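Local coordinates for protein citrate lyase, subunit 1 (Methanosaeta concilii, PDB 6HXI) that probably cleaves citrate, using ATP and coenzyme A, into acetyl-CoA and oxaloacetate, as a chain of an ATP citrate lyase assembly, at residues C[16-19]-C[20-23]; C[185-188]-C[189-193]; C[355-358]-C[359-362]. All coordinates share one frame; numbering follows the deposited sequence.

Contact 1 of 3, residues C[16-19]-C[20-23]; sequences ARYL and PEYL
Leu19 and Leu23 both swing CG away from their own backbone N (chi1 -163° and -160°), and this shared torsion lays the two side chains alongside each other, pointing the same way, with Leu19 CD2 against Leu23 CD2 at 3.8 Å. The same four-residue step is tied in the backbone, where Leu19 O is gripped twice. Leu23 N donates to it at 3.1 Å, nearly along the C=O axis, whereas Tyr22 N, also 3.1 Å from Leu19 O, comes in about 45° above the carbonyl plane. One oxygen thus serves two successive N-H groups as the chain tightens into a 3-10 turn. Pro20 has no N-H to give to Ala16 O, consistent with this change of pattern, and its ring meets that oxygen through carbon instead, Pro20 CD lying 3.3 Å from Ala16 O. A weak, long bond from Glu21 N to Tyr18 O follows.

Tyr18 and Glu21 also run side by side. Glu21 OE2 sits 3.5 Å from Tyr18 CD1, with the carboxylate and the ring almost perpendicular. Before it in the chain, Arg17 lays its CG over one face of the Tyr18 ring, while Tyr18 CE2 stands 3.3 Å above the plane of the Arg17 guanidinium, over its centre. Tyr22 turns ring atom CD2 to within 3.5 Å of Tyr18 O, and its hydroxyl is hydrogen-bonded to Arg230. Leu19, the buried member, also packs on Phe182 of helix 173-192.

The example is one of an alpha-helix, 8-18, passing into a short 3-10 turn with a proline in it, as the chain leaves for the loop before strand 33-35 in the ATP-grasp part of the protein.

Contact 2 of 3, residues C[185-188]-C[189-193]; sequences ALWR and FYSDT
The backbone bond from Ser191 N to Trp187 O is short and fairly straight, 2.8 Å with an N-H...O angle of 159°. It belongs to a ladder of i to i+4 bonds in which Phe189 N reaches Ala185 O at 2.9 Å. Phe189 O in turn is held by two groups of one residue: Thr193 OG1 donates to it at 2.7 Å, in the carbonyl plane and on a lone pair, and Thr193 N donates to the same oxygen at 3.1 Å. Arg230 is a second hydrogen-bond partner of the Thr193 hydroxyl.

Trp187 and Ser191, one turn apart, also meet through their side chains. With CG of Trp187 anti to the backbone N (chi1 179°), the indole lies beneath the serine. Ser191 OG stands over one face, 3.1 Å above the ring plane and shifted toward the rim, closest to Trp187 CZ2 at 3.2 Å. Ser191 CB adds a CH-pi contact, 4.2 Å from the centroid of the Trp187 six-membered ring and only 10° off its normal. The indole NE1 is meanwhile hydrogen-bonded to Asp129. With an alanine here, the Asp129 carboxylate would probably be left without the indole N-H, and Ser191 without the aromatic face under its CB and OG.

Leu186 CD1 brushes Phe189 CD2 at 4.3 Å, an apolar pair that also leans on Leu15 of helix 8-18. Arg188, extended from CG to NE, reaches a salt bridge with Asp160, while Ser191 packs on Arg119 of a neighbouring succinyl-CoA ligase alpha subunit chain.

These are the last two turns of helix 173-192, which packs Leu186 and Tyr190 against strands 118-125 and 195-206 of the antiparallel sheet in the ATP-grasp domain, and near whose C-terminal end Thr193 OG1 bonds back to the carbonyl four residues before it.

Contact 3 of 3, residues C[355-358]-C[359-362]; sequences VVMA and LEEY
Glu360 climbs back along the helix over Val356, and each of its atoms can be followed in turn. CB lies 3.5 Å from Val356 O, the carbonyl that the backbone N of Glu360 binds. CG stays beside that oxygen, and Glu360 CD, on the extended chain beyond it, is still near Val356 O at 4.1 Å. At the end, Glu360 OE1 lies equally near Val356 O and Val356 CG1, 3.6 Å from each, the two side chains crossing obliquely, while OE2 forms a salt bridge with Arg395 of helix 382-396.

Beneath this, the backbone is regular. Glu360 N donates a hydrogen bond to Val356 O at 2.9 Å, and Leu359 N bonds likewise to Val355 O. The bond from Glu361 N to Met357 O is weak at 3.3 Å, and the ladder ends as Tyr362 N meets Ala358 O, 3.0 Å away and in the carbonyl plane. The Tyr362 ring turns its edge to the same oxygen, Tyr362 CD1 lying 3.6 Å from Ala358 O. On the apolar flank Val355 and Leu359 lie side by side, CG1 of Val355 against CD1 of Leu359 at 3.9 Å.

Helix 348-361, in the citrate-binding part of the chain, lies between parallel strands 334-338 and 371-376 in the chain, with helix 363-368 after it. Val355 and Ala358 face Thr318 of helix 311-325, Val356 and Leu359 meet Leu392 of helix 382-396, and Tyr362 takes the N-cap position of helix 363-368.

Contacts 1 and 2 are neighbours in the ATP-grasp part of the chain, their centres 9 Å apart. They touch where the loop after helix 8-18 leans on helix 173-192: Tyr22 OH lies 2.8 Å from Asp192 OD2, probably as a weak hydrogen bond, and Tyr22 CD1 rests 3.6 Å from Arg188 CB. Contact 3 stands apart, in the citrate-binding part on the opposite side of the chain's centre. Its centre is about 52 Å from that of contact 1 and 48 Å from that of contact 2, with nearest atoms about 37 and 35 Å away. The side chain of Val355 is about 11 Å from a bound citrate, too far for direct contact.

Contact 1 of 3, residues C[16-19]-C[20-23]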
loop_
_atom_site.group_PDB
_atom_site.type_symbol
_atom_site.label_atom_id
_atom_site.label_comp_id
_atom_site.label_asym_id
_atom_site.label_seq_id
_atom_site.Cartn_x
_atom_site.Cartn_y
_atom_site.Cartn_z
ATOM N N ALA C 16 47.738 36.877 31.986
ATOM C CA ALA C 16 47.502 38.195 31.399
ATOM C C ALA C 16 46.086 38.302 30.839
ATOM O O ALA C 16 45.425 39.307 31.067
ATOM C CB ALA C 16 48.517 38.473 30.314
ATOM N N ARG C 17 45.597 37.231 30.188
ATOM C CA ARG C 17 44.267 37.176 29.596
ATOM C C ARG C 17 43.130 36.987 30.595
ATOM O O ARG C 17 42.171 37.751 30.556
ATOM C CB ARG C 17 44.202 36.085 28.501
ATOM C CG ARG C 17 43.084 36.290 27.477
ATOM C CD ARG C 17 43.508 35.921 26.064
ATOM N NE ARG C 17 43.160 34.541 25.718
ATOM C CZ ARG C 17 43.988 33.503 25.812
ATOM N NH1 ARG C 17 45.231 33.671 26.256
ATOM N NH2 ARG C 17 43.578 32.288 25.467
ATOM N N TYR C 18 43.207 35.965 31.455
ATOM C CA TYR C 18 42.074 35.595 32.306
ATOM C C TYR C 18 42.135 36.086 33.782
ATOM O O TYR C 18 41.067 36.222 34.386
ATOM C CB TYR C 18 41.817 34.073 32.200
ATOM C CG TYR C 18 41.521 33.696 30.766
ATOM C CD1 TYR C 18 40.327 34.080 30.158
ATOM C CD2 TYR C 18 42.493 33.102 29.967
ATOM C CE1 TYR C 18 40.084 33.824 28.810
ATOM C CE2 TYR C 18 42.266 32.856 28.614
ATOM C CZ TYR C 18 41.056 33.216 28.039
ATOM O OH TYR C 18 40.803 32.980 26.705
ATOM N N LEU C 19 43.309 36.454 34.326
ATOM C CA LEU C 19 43.327 36.977 35.702
ATOM C C LEU C 19 42.584 38.348 35.864
ATOM O O LEU C 19 41.898 38.497 36.882
ATOM C CB LEU C 19 44.718 37.027 36.327
ATOM C CG LEU C 19 44.729 37.158 37.867
ATOM C CD1 LEU C 19 44.470 35.808 38.548
ATOM C CD2 LEU C 19 46.038 37.755 38.352
ATOM N N PRO C 20 42.607 39.306 34.887
ATOM C CA PRO C 20 41.839 40.560 35.065
ATOM C C PRO C 20 40.304 40.417 35.129
ATOM O O PRO C 20 39.616 41.432 35.215
ATOM C CB PRO C 20 42.269 41.415 33.864
ATOM C CG PRO C 20 43.506 40.799 33.355
ATOM C CD PRO C 20 43.373 39.347 33.626
ATOM N N GLU C 21 39.778 39.174 35.108
ATOM C CA GLU C 21 38.351 38.828 35.186
ATOM C C GLU C 21 37.922 38.549 36.630
ATOM O O GLU C 21 36.733 38.592 36.939
ATOM C CB GLU C 21 38.048 37.591 34.317
ATOM C CG GLU C 21 37.934 37.902 32.832
ATOM C CD GLU C 21 37.689 36.721 31.911
ATOM O OE1 GLU C 21 36.998 35.759 32.322
ATOM O OE2 GLU C 21 38.154 36.784 30.751
ATOM N N TYR C 22 38.896 38.255 37.502
ATOM C CA TYR C 22 38.737 37.956 38.929
ATOM C C TYR C 22 39.280 39.120 39.785
ATOM O O TYR C 22 38.758 39.413 40.864
ATOM C CB TYR C 22 39.500 36.649 39.272
ATOM C CG TYR C 22 39.136 35.463 38.399
ATOM C CD1 TYR C 22 37.877 34.876 38.476
ATOM C CD2 TYR C 22 40.044 34.940 37.486
ATOM C CE1 TYR C 22 37.537 33.782 37.679
ATOM C CE2 TYR C 22 39.719 33.840 36.688
ATOM C CZ TYR C 22 38.463 33.264 36.786
ATOM O OH TYR C 22 38.121 32.191 35.990
ATOM N N LEU C 23 40.331 39.771 39.275
ATOM C CA LEU C 23 41.066 40.877 39.881
ATOM C C LEU C 23 40.984 42.107 38.953
ATOM O O LEU C 23 40.375 42.028 37.882
ATOM C CB LEU C 23 42.529 40.387 39.986
ATOM C CG LEU C 23 43.484 41.053 40.961
ATOM C CD1 LEU C 23 42.969 40.973 42.398
ATOM C CD2 LEU C 23 44.861 40.419 40.861
#

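Contact 2 of 3, residues C[185-188]-C[189-193]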
loop_
_atom_site.group_PDB
_atom_site.type_symbol
_atom_site.label_atom_id
_atom_site.label_comp_id
_atom_site.label_asym_id
_atom_site.label_seq_id
_atom_site.Cartn_x
_atom_site.Cartn_y
_atom_site.Cartn_z
ATOM N N ALA C 185 42.196 35.632 43.629
ATOM C CA ALA C 185 41.981 35.666 42.180
ATOM C C ALA C 185 42.764 34.537 41.504
ATOM O O ALA C 185 42.242 33.885 40.597
ATOM C CB ALA C 185 42.427 37.009 41.625
ATOM N N LEU C 186 44.009 34.297 41.972
ATOM C CA LEU C 186 44.894 33.252 41.453
ATOM C C LEU C 186 44.298 31.870 41.663
ATOM O O LEU C 186 44.406 31.037 40.765
ATOM C CB LEU C 186 46.299 33.342 42.055
ATOM C CG LEU C 186 47.395 32.575 41.306
ATOM C CD1 LEU C 186 47.829 33.324 40.066
ATOM C CD2 LEU C 186 48.589 32.332 42.206
ATOM N N TRP C 187 43.631 31.643 42.824
ATOM C CA TRP C 187 42.927 30.388 43.114
ATOM C C TRP C 187 41.757 30.196 42.137
ATOM O O TRP C 187 41.552 29.089 41.647
ATOM C CB TRP C 187 42.412 30.321 44.561
ATOM C CG TRP C 187 41.685 29.034 44.820
ATOM C CD1 TRP C 187 42.241 27.804 45.018
ATOM C CD2 TRP C 187 40.272 28.827 44.739
ATOM N NE1 TRP C 187 41.257 26.849 45.117
ATOM C CE2 TRP C 187 40.039 27.444 44.923
ATOM C CE3 TRP C 187 39.176 29.673 44.491
ATOM C CZ2 TRP C 187 38.750 26.898 44.935
ATOM C CZ3 TRP C 187 37.899 29.137 44.517
ATOM C CH2 TRP C 187 37.694 27.763 44.731
ATOM N N ARG C 188 40.993 31.271 41.867
ATOM C CA ARG C 188 39.847 31.243 40.955
ATOM C C ARG C 188 40.343 30.927 39.549
ATOM O O ARG C 188 39.762 30.093 38.862
ATOM C CB ARG C 188 39.090 32.583 41.005
ATOM C CG ARG C 188 38.471 32.891 42.360
ATOM C CD ARG C 188 37.430 33.992 42.230
ATOM N NE ARG C 188 37.170 34.675 43.500
ATOM C CZ ARG C 188 36.298 34.267 44.421
ATOM N NH1 ARG C 188 35.612 33.141 44.249
ATOM N NH2 ARG C 188 36.130 34.963 45.536
ATOM N N PHE C 189 41.470 31.533 39.171
ATOM C CA PHE C 189 42.154 31.305 37.913
ATOM C C PHE C 189 42.624 29.841 37.823
ATOM O O PHE C 189 42.426 29.201 36.803
ATOM C CB PHE C 189 43.323 32.299 37.786
ATOM C CG PHE C 189 44.287 32.075 36.646
ATOM C CD1 PHE C 189 43.932 32.395 35.341
ATOM C CD2 PHE C 189 45.569 31.579 36.885
ATOM C CE1 PHE C 189 44.824 32.192 34.286
ATOM C CE2 PHE C 189 46.461 31.375 35.829
ATOM C CZ PHE C 189 46.082 31.683 34.532
ATOM N N TYR C 190 43.193 29.309 38.908
ATOM C CA TYR C 190 43.680 27.922 39.019
ATOM C C TYR C 190 42.500 26.936 38.827
ATOM O O TYR C 190 42.581 25.999 38.020
ATOM C CB TYR C 190 44.337 27.756 40.409
ATOM C CG TYR C 190 44.793 26.354 40.761
ATOM C CD1 TYR C 190 46.081 25.925 40.464
ATOM C CD2 TYR C 190 43.969 25.490 41.481
ATOM C CE1 TYR C 190 46.515 24.643 40.809
ATOM C CE2 TYR C 190 44.400 24.220 41.852
ATOM C CZ TYR C 190 45.672 23.800 41.506
ATOM O OH TYR C 190 46.102 22.545 41.853
ATOM N N SER C 191 41.402 27.205 39.550
ATOM C CA SER C 191 40.169 26.428 39.605
ATOM C C SER C 191 39.354 26.405 38.325
ATOM O O SER C 191 38.770 25.374 38.005
ATOM C CB SER C 191 39.299 26.920 40.755
ATOM O OG SER C 191 39.640 26.189 41.919
ATOM N N ASP C 192 39.260 27.541 37.626
ATOM C CA ASP C 192 38.463 27.639 36.410
ATOM C C ASP C 192 39.224 27.337 35.126
ATOM O O ASP C 192 38.574 27.021 34.116
ATOM C CB ASP C 192 37.781 29.015 36.319
ATOM C CG ASP C 192 36.863 29.391 37.478
ATOM O OD1 ASP C 192 36.383 28.470 38.185
ATOM O OD2 ASP C 192 36.597 30.604 37.654
ATOM N N THR C 193 40.581 27.401 35.153
ATOM C CA THR C 193 41.404 27.181 33.958
ATOM C C THR C 193 42.072 25.770 33.914
ATOM O O THR C 193 42.854 25.496 32.999
ATOM C CB THR C 193 42.396 28.338 33.777
ATOM O OG1 THR C 193 41.762 29.527 34.227
ATOM C CG2 THR C 193 42.813 28.548 32.320
#

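Contact 3 of 3, residues C[355-358]-C[359-362]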
loop_
_atom_site.group_PDB
_atom_site.type_symbol
_atom_site.label_atom_id
_atom_site.label_comp_id
_atom_site.label_asym_id
_atom_site.label_seq_id
_atom_site.Cartn_x
_atom_site.Cartn_y
_atom_site.Cartn_z
ATOM N N VAL C 355 45.712 -6.195 15.197
ATOM C CA VAL C 355 47.128 -6.570 15.369
ATOM C C VAL C 355 47.549 -7.521 14.222
ATOM O O VAL C 355 48.590 -7.302 13.605
ATOM C CB VAL C 355 47.394 -7.185 16.780
ATOM C CG1 VAL C 355 48.820 -7.735 16.897
ATOM C CG2 VAL C 355 47.093 -6.183 17.900
ATOM N N VAL C 356 46.737 -8.559 13.939
ATOM C CA VAL C 356 46.977 -9.532 12.863
ATOM C C VAL C 356 47.028 -8.818 11.504
ATOM O O VAL C 356 47.960 -9.063 10.749
ATOM C CB VAL C 356 45.988 -10.746 12.906
ATOM C CG1 VAL C 356 46.004 -11.556 11.608
ATOM C CG2 VAL C 356 46.293 -11.656 14.096
ATOM N N MET C 357 46.072 -7.899 11.226
ATOM C CA MET C 357 46.009 -7.116 9.976
ATOM C C MET C 357 47.273 -6.288 9.708
ATOM O O MET C 357 47.742 -6.233 8.565
ATOM C CB MET C 357 44.775 -6.217 9.954
ATOM C CG MET C 357 43.518 -6.967 9.625
ATOM S SD MET C 357 42.038 -5.961 9.766
ATOM C CE MET C 357 41.129 -6.613 8.326
ATOM N N ALA C 358 47.827 -5.661 10.772
ATOM C CA ALA C 358 49.051 -4.874 10.669
ATOM C C ALA C 358 50.252 -5.783 10.431
ATOM O O ALA C 358 51.041 -5.487 9.533
ATOM C CB ALA C 358 49.253 -4.037 11.911
ATOM N N LEU C 359 50.353 -6.919 11.180
ATOM C CA LEU C 359 51.438 -7.899 11.042
ATOM C C LEU C 359 51.489 -8.505 9.642
ATOM O O LEU C 359 52.586 -8.689 9.109
ATOM C CB LEU C 359 51.372 -8.998 12.114
ATOM C CG LEU C 359 51.697 -8.583 13.553
ATOM C CD1 LEU C 359 51.232 -9.634 14.534
ATOM C CD2 LEU C 359 53.175 -8.321 13.746
ATOM N N GLU C 360 50.303 -8.761 9.032
ATOM C CA GLU C 360 50.150 -9.266 7.661
ATOM C C GLU C 360 50.755 -8.272 6.671
ATOM O O GLU C 360 51.448 -8.686 5.740
ATOM C CB GLU C 360 48.667 -9.476 7.319
ATOM C CG GLU C 360 48.134 -10.861 7.646
ATOM C CD GLU C 360 46.638 -11.046 7.457
ATOM O OE1 GLU C 360 45.854 -10.383 8.176
ATOM O OE2 GLU C 360 46.252 -11.898 6.624
ATOM N N GLU C 361 50.493 -6.962 6.880
ATOM C CA GLU C 361 50.988 -5.878 6.030
ATOM C C GLU C 361 52.485 -5.651 6.133
ATOM O O GLU C 361 53.109 -5.271 5.140
ATOM C CB GLU C 361 50.221 -4.576 6.292
ATOM C CG GLU C 361 49.115 -4.366 5.274
ATOM C CD GLU C 361 48.305 -3.099 5.442
ATOM O OE1 GLU C 361 48.904 -1.998 5.415
ATOM O OE2 GLU C 361 47.062 -3.205 5.564
ATOM N N TYR C 362 53.057 -5.871 7.329
ATOM C CA TYR C 362 54.484 -5.703 7.606
ATOM C C TYR C 362 55.305 -6.998 7.445
ATOM O O TYR C 362 56.473 -7.005 7.821
ATOM C CB TYR C 362 54.693 -5.065 8.995
ATOM C CG TYR C 362 54.667 -3.555 8.945
ATOM C CD1 TYR C 362 53.463 -2.858 8.975
ATOM C CD2 TYR C 362 55.843 -2.820 8.830
ATOM C CE1 TYR C 362 53.431 -1.466 8.895
ATOM C CE2 TYR C 362 55.824 -1.429 8.749
ATOM C CZ TYR C 362 54.615 -0.757 8.779
ATOM O OH TYR C 362 54.588 0.611 8.696
#